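PDB 7K4O: carboxylic ester hydrolase from Aspergillus niger, which hydrolyses the galloyl ester bonds of tannins as a serine esterase of the tannase family, probably releasing gallic acid. Local coordinates for residues Phe62-Asp67 with Asp72-Glu77; Tyr98-Gly103 with Lys153-Leu158; Val227-Leu232 with Asp332-Gln337; Glu355-Leu360 with Thr366-Leu371. All blocks are in the same frame, centred on the assembly; numbering follows the deposited sequence. Where two conformers were deposited one is given.

Contact 1: residues Phe62-Asp67 with Asp72-Glu77; sequences FAYSHD and DQVLLE
With chi1 at 70°, Tyr64 swings its CG in between its own backbone N and carbonyl carbon, which lays the phenol flat against Val74; Phe62 adopts the same turn and carries its ring to Leu76. Val74 CB sits over one face of the tyrosine, 3.6 Å from the ring centroid in a CH-pi contact, while Leu76 CG comes in at the ring edge. Phe62 CZ touches Leu76 CD1 at 3.8 Å. In the antiparallel hairpin Phe62 pairs with Leu76 and Tyr64 with Val74 as hydrogen-bonded pairs, and Ala63 with Leu75 as the non-hydrogen-bonded pair between them. Near the turn, Asp72 OD2 accepts from His66 ND1 at 2.7 Å, in the plane of the imidazole, and from His66 N at 2.8 Å. ND1 uses the syn side and N the anti side, 33° and 21° out of the carboxylate plane and on the same face of it, so ring and backbone are pinned together. Strand 28-47 flanks 50-66 and strand 115-120 flanks 74-81; helix 144-169 packs on the face bearing Phe62 and Tyr64, with Ile161 against both rings and Glu157 hydrogen-bonded to Tyr64 OH and His66 NE2.

Contact 2: residues Tyr98-Gly103 with Lys153-Leu158; sequences YAINSG and KAHREL
The imidazole of His155 meets Ile100 obliquely, neither squarely over the ring nor at its edge: Ile100 CG1 lies 3.9 Å from His155 NE2, and the isoleucine and imidazole run alongside one another in opposite senses. This is packing within the alpha/beta-hydrolase fold expected from the family's clan, between the loop that follows strand 89-93 and helix 144-169. The contact is small, with one methyl-methyl touch and one beside the imidazole, and Ile100 is the one residue of 98-103 that makes it. Its CG1 stands opposite the backbone N (chi1 -163°) and the chain stays extended beyond, with chi2 at 169°, which sends CD1 out to the helix. There the methyl meets Ala154 CB. Ala154 and His155 are consecutive on the helix, so one isoleucine branch reaches both, its tip on the alanine and its middle beside the imidazole. The polar end of His155 is directed to another partner: NE2 is hydrogen-bonded to Glu191 of helix 187-196, and that bond should help fix the rotation of the ring beside the isoleucine. Ile100 also touches Glu191 and, on strand 115-120, Thr120, so it is buried between helix 144-169, helix 187-196 and strand 115-120. The loop keeps its shape next to this point through Asn101, whose side chain closes an Asx turn. Its ND2 is held by the carbonyls of Thr120 and Phe127, and its OD1 accepts from Gly103 N at 3.0 Å, with the donor in the carbonyl plane on a lone pair.

Contact 3: residues Val227-Leu232 with Asp332-Gln337; sequences VVEKTL and DDAETQ
Glu229 sits on helix 224-232, whereas 332-337 begins with a type I beta turn from Asp332 to Glu335, closed by Glu335 N on Asp332 O at 3.1 Å, and then straightens toward strand 337-339. The two backbones come closest at Glu229 and Ala334, with CA atoms 7.7 Å apart, and the glutamate side chain spans that distance. Its CG lies opposite the carbonyl carbon (chi1 -69°) and the chain is extended from there, so the carboxylate arrives at the end of the turn. Glu229 OE2 stands 2.5 Å from Ala334 O. Two oxygens this close suggest that the acid is protonated here, which a buried carboxylate may favour. The same OE2 touches Ala334 CB at 3.4 Å. Thr336 passes the glutamate at an angle and sets its CG2 3.7 Å from each of Glu229 OE1 and OE2. A water links the parts further, lying 2.7 Å from Glu229 OE1 and 2.6 Å from Glu335 O. The hydroxyl of Thr336 is held apart from the glutamate, by the carbonyl of Pro236. On the same turn, Asp333 OD1 is hydrogen-bonded to ND1 of His222, which lines the trihydroxybenzoic acid pocket, making the turn second shell to that site. Ile309 of helix 300-310 and Leu241 of helix 238-252 pack on Ala334, Pro238 of the latter packs on Thr336, and helix 376-390 lies against Val227 and Val228.

Contact 4: residues Glu355-Leu360 with Thr366-Leu371; sequences EYIALL and TTLDSL
Glu355 meets Thr366 first, backbone and side chain together. Glu355 CA approaches Thr366 O at 3.3 Å in a CA-H...O contact, and the carbonyl also lies against CB of the glutamate. With CG opposite its backbone N (chi1 176°) and the rest of the chain extended, the glutamate lies along the threonine in the same sense, until Glu355 OE2 is 3.7 Å from Thr366 CG2. OE1 is occupied by a hydrogen bond from Gln351, one turn earlier in the helix. OE2 lies close to the like-charged carboxylate of Asp132, a pairing that might raise the affinity of one of them for a proton. Two residues on, Ile357 presents its CG2 branch to Leu368, crossing it at an angle, with Ile357 CG2 and Leu368 CD1 3.9 Å apart. Helix 351-361 widens into a pi-type turn at 357-360 and ends soon after; the chain then turns, and 366-371 packs back on the helix it has just left before leading into helix 376-390. Ala358 faces this returning chain directly. Its CB is 3.5 Å from Thr367 O and 3.7 Å from Thr367 N, so the small methyl lets the backbone lie close, and the backbone of Ala358 is in addition hydrogen-bonded to Asn364 in the link. Leu359 lies beside Thr366, at the start of 366-371, with Leu359 CD1 4.1 Å from Thr366 CG2, the methyl that Glu355 OE2 also meets.

In the fold
Along the chain the four contacts come in order of their first segments, each closing before the next opens. Contacts 1 and 2, with centres 12 Å apart, share helix 144-169: Glu157 on it probably accepts from Tyr64 OH and His66 NE2 of the hairpin, joining the helix to the antiparallel part of the mixed sheet. Contacts 3 and 4 have centres 16 Å apart, among the helices following strand 205-209, and meet weakly where Lys230 NZ approaches Leu371 O. Tyr98 of contact 2 packs on Glu355 and Leu359 of contact 4, bridging these two regions. Contacts 1 and 3 are farthest apart, about 43 Å between centres. The bound trihydroxybenzoic acid is about 10 Å from the side chain of Ile100 and about 8 Å from that of Glu355, and Asp333 of contact 3 bonds its pocket residue His222.

Contact 1: residues Phe62-Asp67 with Asp72-Glu77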
loop_
_atom_site.group_PDB
_atom_site.type_symbol
_atom_site.label_atom_id
_atom_site.label_comp_id
_atom_site.label_asym_id
_atom_site.label_seq_id
_atom_site.Cartn_x
_atom_site.Cartn_y
_atom_site.Cartn_z
ATOM N N PHE A 62 19.890 0.203 -17.498
ATOM C CA PHE A 62 21.317 -0.002 -17.265
ATOM C C PHE A 62 21.509 -0.693 -15.909
ATOM O O PHE A 62 20.550 -0.820 -15.142
ATOM C CB PHE A 62 22.118 1.291 -17.317
ATOM C CG PHE A 62 21.671 2.349 -16.346
ATOM C CD1 PHE A 62 20.674 3.234 -16.711
ATOM C CD2 PHE A 62 22.207 2.438 -15.081
ATOM C CE1 PHE A 62 20.230 4.199 -15.820
ATOM C CE2 PHE A 62 21.808 3.441 -14.198
ATOM C CZ PHE A 62 20.786 4.285 -14.553
ATOM N N ALA A 63 22.723 -1.186 -15.718
ATOM C CA ALA A 63 23.098 -1.988 -14.542
ATOM C C ALA A 63 24.109 -1.227 -13.706
ATOM O O ALA A 63 24.935 -0.444 -14.203
ATOM C CB ALA A 63 23.675 -3.322 -14.988
ATOM N N TYR A 64 24.102 -1.521 -12.407
ATOM C CA TYR A 64 25.176 -1.107 -11.495
ATOM C C TYR A 64 25.445 -2.245 -10.504
ATOM O O TYR A 64 24.684 -3.198 -10.450
ATOM C CB TYR A 64 24.867 0.217 -10.810
ATOM C CG TYR A 64 23.764 0.217 -9.786
ATOM C CD1 TYR A 64 24.019 -0.074 -8.455
ATOM C CD2 TYR A 64 22.476 0.557 -10.120
ATOM C CE1 TYR A 64 23.019 0.002 -7.498
ATOM C CE2 TYR A 64 21.456 0.614 -9.188
ATOM C CZ TYR A 64 21.719 0.350 -7.862
ATOM O OH TYR A 64 20.716 0.437 -6.939
ATOM N N SER A 65 26.513 -2.102 -9.742
ATOM C CA SER A 65 26.868 -3.119 -8.735
ATOM C C SER A 65 27.403 -2.463 -7.470
ATOM O O SER A 65 27.904 -1.334 -7.519
ATOM C CB SER A 65 27.833 -4.105 -9.296
ATOM O OG SER A 65 29.036 -3.495 -9.697
ATOM N N HIS A 66 27.279 -3.185 -6.349
ATOM C CA HIS A 66 27.840 -2.778 -5.059
ATOM C C HIS A 66 29.256 -3.327 -4.976
ATOM O O HIS A 66 29.417 -4.560 -5.033
ATOM C CB HIS A 66 27.011 -3.301 -3.898
ATOM C CG HIS A 66 25.652 -2.705 -3.827
ATOM N ND1 HIS A 66 24.614 -3.201 -4.543
ATOM C CD2 HIS A 66 25.169 -1.658 -3.129
ATOM C CE1 HIS A 66 23.513 -2.453 -4.281
ATOM N NE2 HIS A 66 23.850 -1.493 -3.439
ATOM N N ASP A 67 30.192 -2.442 -4.776
ATOM C CA ASP A 67 31.620 -2.806 -4.605
ATOM C C ASP A 67 31.731 -3.842 -3.478
ATOM O O ASP A 67 31.170 -3.650 -2.428
ATOM C CB ASP A 67 32.459 -1.589 -4.325
ATOM C CG ASP A 67 32.437 -0.548 -5.443
ATOM O OD1 ASP A 67 31.937 -0.896 -6.552
ATOM O OD2 ASP A 67 32.848 0.614 -5.151
ATOM N N ASP A 72 27.117 -9.329 -7.557
ATOM C CA ASP A 72 26.024 -8.341 -7.392
ATOM C C ASP A 72 25.718 -7.648 -8.739
ATOM O O ASP A 72 26.669 -7.257 -9.471
ATOM C CB ASP A 72 26.417 -7.316 -6.349
ATOM C CG ASP A 72 25.265 -6.453 -5.891
ATOM O OD1 ASP A 72 24.300 -6.998 -5.323
ATOM O OD2 ASP A 72 25.342 -5.218 -6.169
ATOM N N GLN A 73 24.438 -7.425 -9.012
ATOM C CA GLN A 73 23.990 -6.590 -10.140
ATOM C C GLN A 73 22.577 -6.072 -9.854
ATOM O O GLN A 73 21.663 -6.848 -9.485
ATOM C CB GLN A 73 23.988 -7.379 -11.448
ATOM C CG GLN A 73 23.720 -6.484 -12.651
ATOM C CD GLN A 73 23.904 -7.203 -13.968
ATOM O OE1 GLN A 73 24.917 -7.017 -14.638
ATOM N NE2 GLN A 73 22.946 -8.025 -14.337
ATOM N N VAL A 74 22.396 -4.780 -10.057
ATOM C CA VAL A 74 21.102 -4.102 -9.927
ATOM C C VAL A 74 20.763 -3.519 -11.312
ATOM O O VAL A 74 21.647 -2.955 -11.962
ATOM C CB VAL A 74 21.168 -3.002 -8.864
ATOM C CG1 VAL A 74 19.805 -2.373 -8.684
ATOM C CG2 VAL A 74 21.712 -3.515 -7.519
ATOM N N LEU A 75 19.542 -3.680 -11.746
ATOM C CA LEU A 75 19.042 -3.064 -12.991
ATOM C C LEU A 75 18.086 -1.919 -12.603
ATOM O O LEU A 75 17.178 -2.080 -11.798
ATOM C CB LEU A 75 18.291 -4.083 -13.841
ATOM C CG LEU A 75 19.111 -5.307 -14.195
ATOM C CD1 LEU A 75 18.287 -6.299 -14.961
ATOM C CD2 LEU A 75 20.356 -4.931 -14.961
ATOM N N LEU A 76 18.215 -0.813 -13.325
ATOM C CA LEU A 76 17.232 0.269 -13.277
ATOM C C LEU A 76 16.575 0.404 -14.648
ATOM O O LEU A 76 17.226 0.168 -15.684
ATOM C CB LEU A 76 17.917 1.585 -12.900
ATOM C CG LEU A 76 18.648 1.627 -11.565
ATOM C CD1 LEU A 76 19.150 3.028 -11.307
ATOM C CD2 LEU A 76 17.759 1.159 -10.418
ATOM N N GLU A 77 15.324 0.786 -14.624
ATOM C CA GLU A 77 14.594 1.134 -15.856
ATOM C C GLU A 77 13.998 2.517 -15.623
ATOM O O GLU A 77 13.283 2.702 -14.647
ATOM C CB GLU A 77 13.510 0.114 -16.221
ATOM C CG GLU A 77 12.731 0.492 -17.493
ATOM C CD GLU A 77 11.952 -0.675 -18.104
ATOM O OE1 GLU A 77 10.824 -0.482 -18.566
ATOM O OE2 GLU A 77 12.464 -1.834 -17.980
#

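Contact 2: residues Tyr98-Gly103 with Lys153-Leu158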
loop_
_atom_site.group_PDB
_atom_site.type_symbol
_atom_site.label_atom_id
_atom_site.label_comp_id
_atom_site.label_asym_id
_atom_site.label_seq_id
_atom_site.Cartn_x
_atom_site.Cartn_y
_atom_site.Cartn_z
ATOM N N TYR A 98 5.978 -9.279 -2.905
ATOM C CA TYR A 98 7.428 -9.253 -2.621
ATOM C C TYR A 98 8.203 -8.678 -3.795
ATOM O O TYR A 98 9.416 -8.787 -3.790
ATOM C CB TYR A 98 7.918 -10.650 -2.210
ATOM C CG TYR A 98 7.632 -10.990 -0.768
ATOM C CD1 TYR A 98 6.392 -11.493 -0.376
ATOM C CD2 TYR A 98 8.558 -10.710 0.223
ATOM C CE1 TYR A 98 6.094 -11.759 0.959
ATOM C CE2 TYR A 98 8.278 -10.978 1.559
ATOM C CZ TYR A 98 7.058 -11.521 1.930
ATOM O OH TYR A 98 6.789 -11.742 3.264
ATOM N N ALA A 99 7.531 -8.053 -4.756
ATOM C CA ALA A 99 8.172 -7.336 -5.876
ATOM C C ALA A 99 8.452 -5.897 -5.453
ATOM O O ALA A 99 7.695 -5.337 -4.672
ATOM C CB ALA A 99 7.309 -7.325 -7.130
ATOM N N ILE A 100 9.555 -5.374 -5.956
ATOM C CA ILE A 100 9.995 -3.987 -5.633
ATOM C C ILE A 100 9.689 -3.076 -6.836
ATOM O O ILE A 100 9.885 -1.828 -6.703
ATOM C CB ILE A 100 11.479 -3.972 -5.277
ATOM C CG1 ILE A 100 11.839 -2.675 -4.552
ATOM C CG2 ILE A 100 12.374 -4.254 -6.481
ATOM C CD1 ILE A 100 13.217 -2.708 -3.930
ATOM N N ASN A 101 9.177 -3.626 -7.921
ATOM C CA ASN A 101 8.714 -2.803 -9.077
ATOM C C ASN A 101 7.351 -3.329 -9.532
ATOM O O ASN A 101 6.928 -4.452 -9.123
ATOM C CB ASN A 101 9.716 -2.835 -10.213
ATOM C CG ASN A 101 9.805 -4.216 -10.849
ATOM O OD1 ASN A 101 8.930 -4.582 -11.643
ATOM N ND2 ASN A 101 10.867 -4.948 -10.505
ATOM N N SER A 102 6.643 -2.534 -10.341
ATOM C CA SER A 102 5.293 -2.887 -10.806
ATOM C C SER A 102 5.325 -3.067 -12.336
ATOM O O SER A 102 4.305 -2.766 -12.986
ATOM C CB SER A 102 4.305 -1.901 -10.351
ATOM O OG SER A 102 4.071 -1.962 -8.955
ATOM N N GLY A 103 6.451 -3.476 -12.903
ATOM C CA GLY A 103 6.603 -3.633 -14.361
ATOM C C GLY A 103 6.284 -2.359 -15.117
ATOM O O GLY A 103 6.845 -1.282 -14.798
ATOM N N LYS A 153 17.218 0.238 0.804
ATOM C CA LYS A 153 18.455 0.731 0.169
ATOM C C LYS A 153 18.240 0.880 -1.336
ATOM O O LYS A 153 18.845 1.807 -1.957
ATOM C CB LYS A 153 19.642 -0.189 0.491
ATOM C CG LYS A 153 20.981 0.332 0.043
ATOM C CD LYS A 153 22.175 -0.383 0.749
ATOM C CE LYS A 153 22.272 -1.851 0.372
ATOM N NZ LYS A 153 23.538 -2.448 0.864
ATOM N N ALA A 154 17.525 -0.018 -1.985
ATOM C CA ALA A 154 17.335 0.020 -3.454
ATOM C C ALA A 154 16.628 1.329 -3.870
ATOM O O ALA A 154 17.022 1.956 -4.890
ATOM C CB ALA A 154 16.512 -1.171 -3.932
ATOM N N HIS A 155 15.651 1.761 -3.107
ATOM C CA HIS A 155 14.925 3.007 -3.477
ATOM C C HIS A 155 15.792 4.250 -3.256
ATOM O O HIS A 155 15.734 5.203 -4.068
ATOM C CB HIS A 155 13.614 3.118 -2.736
ATOM C CG HIS A 155 12.503 2.470 -3.463
ATOM N ND1 HIS A 155 12.033 2.981 -4.693
ATOM C CD2 HIS A 155 11.834 1.326 -3.213
ATOM C CE1 HIS A 155 11.100 2.160 -5.132
ATOM N NE2 HIS A 155 10.929 1.155 -4.240
ATOM N N ARG A 156 16.626 4.243 -2.239
ATOM C CA ARG A 156 17.594 5.341 -2.027
ATOM C C ARG A 156 18.512 5.462 -3.247
ATOM O O ARG A 156 18.735 6.595 -3.752
ATOM C CB ARG A 156 18.356 5.072 -0.735
ATOM C CG ARG A 156 19.426 6.083 -0.414
ATOM C CD ARG A 156 18.886 7.453 -0.404
ATOM N NE ARG A 156 19.904 8.345 0.185
ATOM C CZ ARG A 156 19.773 9.675 0.199
ATOM N NH1 ARG A 156 18.674 10.262 -0.245
ATOM N NH2 ARG A 156 20.721 10.408 0.733
ATOM N N GLU A 157 19.073 4.326 -3.701
ATOM C CA GLU A 157 20.006 4.298 -4.845
ATOM C C GLU A 157 19.283 4.750 -6.126
ATOM O O GLU A 157 19.871 5.525 -6.904
ATOM C CB GLU A 157 20.601 2.909 -4.960
ATOM C CG GLU A 157 21.575 2.575 -3.837
ATOM C CD GLU A 157 21.983 1.111 -3.679
ATOM O OE1 GLU A 157 21.552 0.263 -4.505
ATOM O OE2 GLU A 157 22.758 0.841 -2.723
ATOM N N LEU A 158 18.081 4.232 -6.352
ATOM C CA LEU A 158 17.276 4.606 -7.535
ATOM C C LEU A 158 17.092 6.129 -7.558
ATOM O O LEU A 158 17.275 6.746 -8.626
ATOM C CB LEU A 158 15.944 3.865 -7.555
ATOM C CG LEU A 158 14.875 4.366 -8.556
ATOM C CD1 LEU A 158 15.368 4.361 -9.990
ATOM C CD2 LEU A 158 13.590 3.598 -8.369
#

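Contact 3: residues Val227-Leu232 with Asp332-Gln337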
loop_
_atom_site.group_PDB
_atom_site.type_symbol
_atom_site.label_atom_id
_atom_site.label_comp_id
_atom_site.label_asym_id
_atom_site.label_seq_id
_atom_site.Cartn_x
_atom_site.Cartn_y
_atom_site.Cartn_z
ATOM N N VAL A 227 -6.491 -18.916 12.359
ATOM C CA VAL A 227 -6.348 -19.395 13.751
ATOM C C VAL A 227 -7.696 -19.266 14.475
ATOM O O VAL A 227 -8.011 -20.122 15.331
ATOM C CB VAL A 227 -5.178 -18.699 14.449
ATOM C CG1 VAL A 227 -5.151 -19.024 15.920
ATOM C CG2 VAL A 227 -3.863 -19.089 13.762
ATOM N N VAL A 228 -8.506 -18.279 14.120
ATOM C CA VAL A 228 -9.885 -18.168 14.679
ATOM C C VAL A 228 -10.667 -19.423 14.268
ATOM O O VAL A 228 -11.369 -20.002 15.125
ATOM C CB VAL A 228 -10.630 -16.907 14.200
ATOM C CG1 VAL A 228 -12.112 -16.983 14.557
ATOM C CG2 VAL A 228 -10.013 -15.643 14.790
ATOM N N GLU A 229 -10.607 -19.786 13.006
ATOM C CA GLU A 229 -11.353 -20.954 12.478
ATOM C C GLU A 229 -10.872 -22.208 13.232
ATOM O O GLU A 229 -11.721 -23.043 13.627
ATOM C CB GLU A 229 -11.147 -21.106 10.985
ATOM C CG GLU A 229 -11.807 -20.000 10.194
ATOM C CD GLU A 229 -11.445 -19.931 8.726
ATOM O OE1 GLU A 229 -10.542 -20.659 8.263
ATOM O OE2 GLU A 229 -12.124 -19.166 8.031
ATOM N N LYS A 230 -9.572 -22.367 13.397
ATOM C CA LYS A 230 -9.011 -23.546 14.120
ATOM C C LYS A 230 -9.471 -23.518 15.570
ATOM O O LYS A 230 -9.886 -24.573 16.095
ATOM C CB LYS A 230 -7.485 -23.519 14.181
ATOM C CG LYS A 230 -6.735 -24.060 12.983
ATOM C CD LYS A 230 -5.243 -23.774 13.134
ATOM C CE LYS A 230 -4.652 -24.212 14.461
ATOM N NZ LYS A 230 -4.480 -25.676 14.476
ATOM N N THR A 231 -9.356 -22.380 16.224
ATOM C CA THR A 231 -9.650 -22.246 17.657
ATOM C C THR A 231 -11.142 -22.538 17.939
ATOM O O THR A 231 -11.429 -23.218 18.939
ATOM C CB THR A 231 -9.272 -20.860 18.153
ATOM O OG1 THR A 231 -7.871 -20.669 17.947
ATOM C CG2 THR A 231 -9.572 -20.695 19.621
ATOM N N LEU A 232 -12.062 -22.020 17.128
ATOM C CA LEU A 232 -13.519 -22.232 17.300
ATOM C C LEU A 232 -13.965 -23.509 16.577
ATOM O O LEU A 232 -15.140 -23.849 16.677
ATOM C CB LEU A 232 -14.265 -21.003 16.781
ATOM C CG LEU A 232 -14.026 -19.726 17.578
ATOM C CD1 LEU A 232 -14.672 -18.526 16.883
ATOM C CD2 LEU A 232 -14.497 -19.860 19.030
ATOM N N ASP A 332 -11.155 -12.460 2.990
ATOM C CA ASP A 332 -10.167 -13.183 2.160
ATOM C C ASP A 332 -9.271 -14.063 3.031
ATOM O O ASP A 332 -9.024 -15.190 2.632
ATOM C CB ASP A 332 -9.298 -12.232 1.323
ATOM C CG ASP A 332 -9.976 -11.730 0.058
ATOM O OD1 ASP A 332 -11.115 -11.252 0.161
ATOM O OD2 ASP A 332 -9.347 -11.800 -1.027
ATOM N N ASP A 333 -8.781 -13.532 4.153
ATOM C CA ASP A 333 -7.883 -14.283 5.055
ATOM C C ASP A 333 -8.627 -15.552 5.507
ATOM O O ASP A 333 -7.964 -16.600 5.683
ATOM C CB ASP A 333 -7.478 -13.472 6.272
ATOM C CG ASP A 333 -6.317 -12.491 5.984
ATOM O OD1 ASP A 333 -5.782 -12.494 4.830
ATOM O OD2 ASP A 333 -5.972 -11.794 6.945
ATOM N N ALA A 334 -9.939 -15.431 5.681
ATOM C CA ALA A 334 -10.764 -16.541 6.241
ATOM C C ALA A 334 -11.054 -17.620 5.200
ATOM O O ALA A 334 -11.669 -18.673 5.592
ATOM C CB ALA A 334 -12.058 -16.005 6.820
ATOM N N GLU A 335 -10.714 -17.410 3.938
ATOM C CA GLU A 335 -11.064 -18.335 2.834
ATOM C C GLU A 335 -10.745 -19.777 3.250
ATOM O O GLU A 335 -9.643 -20.066 3.752
ATOM C CB GLU A 335 -10.318 -18.021 1.539
ATOM C CG GLU A 335 -10.883 -18.781 0.338
ATOM C CD GLU A 335 -12.144 -18.165 -0.282
ATOM O OE1 GLU A 335 -12.643 -17.105 0.219
ATOM O OE2 GLU A 335 -12.623 -18.730 -1.274
ATOM N N THR A 336 -11.748 -20.652 3.128
ATOM C CA THR A 336 -11.592 -22.105 3.401
ATOM C C THR A 336 -11.487 -22.850 2.076
ATOM O O THR A 336 -11.687 -22.260 1.030
ATOM C CB THR A 336 -12.783 -22.582 4.250
ATOM O OG1 THR A 336 -14.003 -22.199 3.595
ATOM C CG2 THR A 336 -12.719 -21.977 5.624
ATOM N N GLN A 337 -11.181 -24.137 2.129
ATOM C CA GLN A 337 -11.122 -24.956 0.906
ATOM C C GLN A 337 -11.976 -26.214 1.089
ATOM O O GLN A 337 -12.076 -26.770 2.217
ATOM C CB GLN A 337 -9.699 -25.334 0.522
ATOM C CG GLN A 337 -8.958 -26.138 1.568
ATOM C CD GLN A 337 -7.527 -26.396 1.148
ATOM O OE1 GLN A 337 -7.256 -26.887 0.055
ATOM N NE2 GLN A 337 -6.586 -26.033 2.004
HETATM O O HOH W 1 -9.056 -21.213 6.030
#

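Contact 4: residues Glu355-Leu360 with Thr366-Leu371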
loop_
_atom_site.group_PDB
_atom_site.type_symbol
_atom_site.label_atom_id
_atom_site.label_comp_id
_atom_site.label_asym_id
_atom_site.label_seq_id
_atom_site.Cartn_x
_atom_site.Cartn_y
_atom_site.Cartn_z
ATOM N N GLU A 355 3.896 -17.127 4.157
ATOM C CA GLU A 355 5.185 -16.795 3.539
ATOM C C GLU A 355 6.045 -16.016 4.552
ATOM O O GLU A 355 7.290 -16.216 4.560
ATOM C CB GLU A 355 5.013 -15.987 2.256
ATOM C CG GLU A 355 6.355 -15.548 1.667
ATOM C CD GLU A 355 6.371 -15.249 0.194
ATOM O OE1 GLU A 355 5.287 -15.109 -0.403
ATOM O OE2 GLU A 355 7.478 -15.186 -0.369
ATOM N N TYR A 356 5.503 -15.056 5.282
ATOM C CA TYR A 356 6.280 -14.293 6.278
ATOM C C TYR A 356 6.945 -15.284 7.269
ATOM O O TYR A 356 8.172 -15.223 7.481
ATOM C CB TYR A 356 5.457 -13.256 7.013
ATOM C CG TYR A 356 6.184 -12.674 8.195
ATOM C CD1 TYR A 356 7.376 -12.015 8.016
ATOM C CD2 TYR A 356 5.728 -12.791 9.492
ATOM C CE1 TYR A 356 8.109 -11.524 9.089
ATOM C CE2 TYR A 356 6.398 -12.223 10.563
ATOM C CZ TYR A 356 7.602 -11.579 10.368
ATOM O OH TYR A 356 8.323 -11.087 11.422
ATOM N N ILE A 357 6.157 -16.178 7.838
ATOM C CA ILE A 357 6.727 -17.138 8.838
ATOM C C ILE A 357 7.789 -18.006 8.175
ATOM O O ILE A 357 8.906 -18.147 8.729
ATOM C CB ILE A 357 5.625 -17.949 9.532
ATOM C CG1 ILE A 357 4.622 -17.043 10.245
ATOM C CG2 ILE A 357 6.255 -18.996 10.467
ATOM C CD1 ILE A 357 5.198 -15.988 11.164
ATOM N N ALA A 358 7.495 -18.590 7.020
ATOM C CA ALA A 358 8.438 -19.520 6.364
ATOM C C ALA A 358 9.717 -18.786 5.936
ATOM O O ALA A 358 10.824 -19.342 6.065
ATOM C CB ALA A 358 7.783 -20.218 5.204
ATOM N N LEU A 359 9.598 -17.583 5.345
ATOM C CA LEU A 359 10.727 -16.896 4.688
ATOM C C LEU A 359 11.566 -16.098 5.701
ATOM O O LEU A 359 12.781 -16.108 5.581
ATOM C CB LEU A 359 10.190 -15.932 3.631
ATOM C CG LEU A 359 11.257 -15.290 2.754
ATOM C CD1 LEU A 359 11.928 -16.306 1.853
ATOM C CD2 LEU A 359 10.615 -14.136 1.997
ATOM N N LEU A 360 10.932 -15.328 6.575
ATOM C CA LEU A 360 11.642 -14.317 7.361
ATOM C C LEU A 360 11.703 -14.677 8.851
ATOM O O LEU A 360 12.438 -14.035 9.568
ATOM C CB LEU A 360 11.003 -12.959 7.116
ATOM C CG LEU A 360 11.311 -12.365 5.740
ATOM C CD1 LEU A 360 10.310 -11.262 5.455
ATOM C CD2 LEU A 360 12.730 -11.840 5.706
ATOM N N THR A 366 8.804 -20.564 1.434
ATOM C CA THR A 366 7.861 -19.473 1.082
ATOM C C THR A 366 6.431 -19.905 1.394
ATOM O O THR A 366 5.521 -19.117 1.209
ATOM C CB THR A 366 8.055 -19.030 -0.370
ATOM O OG1 THR A 366 7.946 -20.195 -1.188
ATOM C CG2 THR A 366 9.389 -18.343 -0.591
ATOM N N THR A 367 6.256 -21.098 1.937
ATOM C CA THR A 367 4.928 -21.662 2.271
ATOM C C THR A 367 5.020 -22.329 3.632
ATOM O O THR A 367 6.038 -22.983 3.885
ATOM C CB THR A 367 4.466 -22.659 1.192
ATOM O OG1 THR A 367 4.373 -21.939 -0.034
ATOM C CG2 THR A 367 3.144 -23.327 1.505
ATOM N N LEU A 368 3.993 -22.170 4.419
ATOM C CA LEU A 368 3.826 -22.881 5.697
ATOM C C LEU A 368 2.889 -24.072 5.439
ATOM O O LEU A 368 1.769 -23.879 4.868
ATOM C CB LEU A 368 3.242 -21.850 6.652
ATOM C CG LEU A 368 3.570 -22.013 8.116
ATOM C CD1 LEU A 368 5.075 -22.070 8.355
ATOM C CD2 LEU A 368 2.898 -20.913 8.887
ATOM N N ASP A 369 3.306 -25.272 5.830
ATOM C CA ASP A 369 2.585 -26.542 5.491
ATOM C C ASP A 369 1.514 -26.861 6.534
ATOM O O ASP A 369 0.596 -27.645 6.240
ATOM C CB ASP A 369 3.521 -27.755 5.404
ATOM C CG ASP A 369 4.456 -27.744 4.200
ATOM O OD1 ASP A 369 4.184 -26.986 3.230
ATOM O OD2 ASP A 369 5.463 -28.488 4.238
ATOM N N SER A 370 1.627 -26.303 7.728
ATOM C CA SER A 370 0.733 -26.621 8.855
ATOM C C SER A 370 0.590 -25.411 9.771
ATOM O O SER A 370 1.543 -24.604 9.889
ATOM C CB SER A 370 1.291 -27.838 9.584
ATOM O OG SER A 370 0.705 -27.972 10.845
ATOM N N LEU A 371 -0.536 -25.328 10.462
ATOM C CA LEU A 371 -0.682 -24.439 11.641
ATOM C C LEU A 371 -0.839 -25.265 12.922
ATOM O O LEU A 371 -1.383 -24.729 13.906
ATOM C CB LEU A 371 -1.892 -23.522 11.418
ATOM C CG LEU A 371 -1.714 -22.464 10.324
ATOM C CD1 LEU A 371 -2.963 -21.603 10.240
ATOM C CD2 LEU A 371 -0.473 -21.603 10.558
#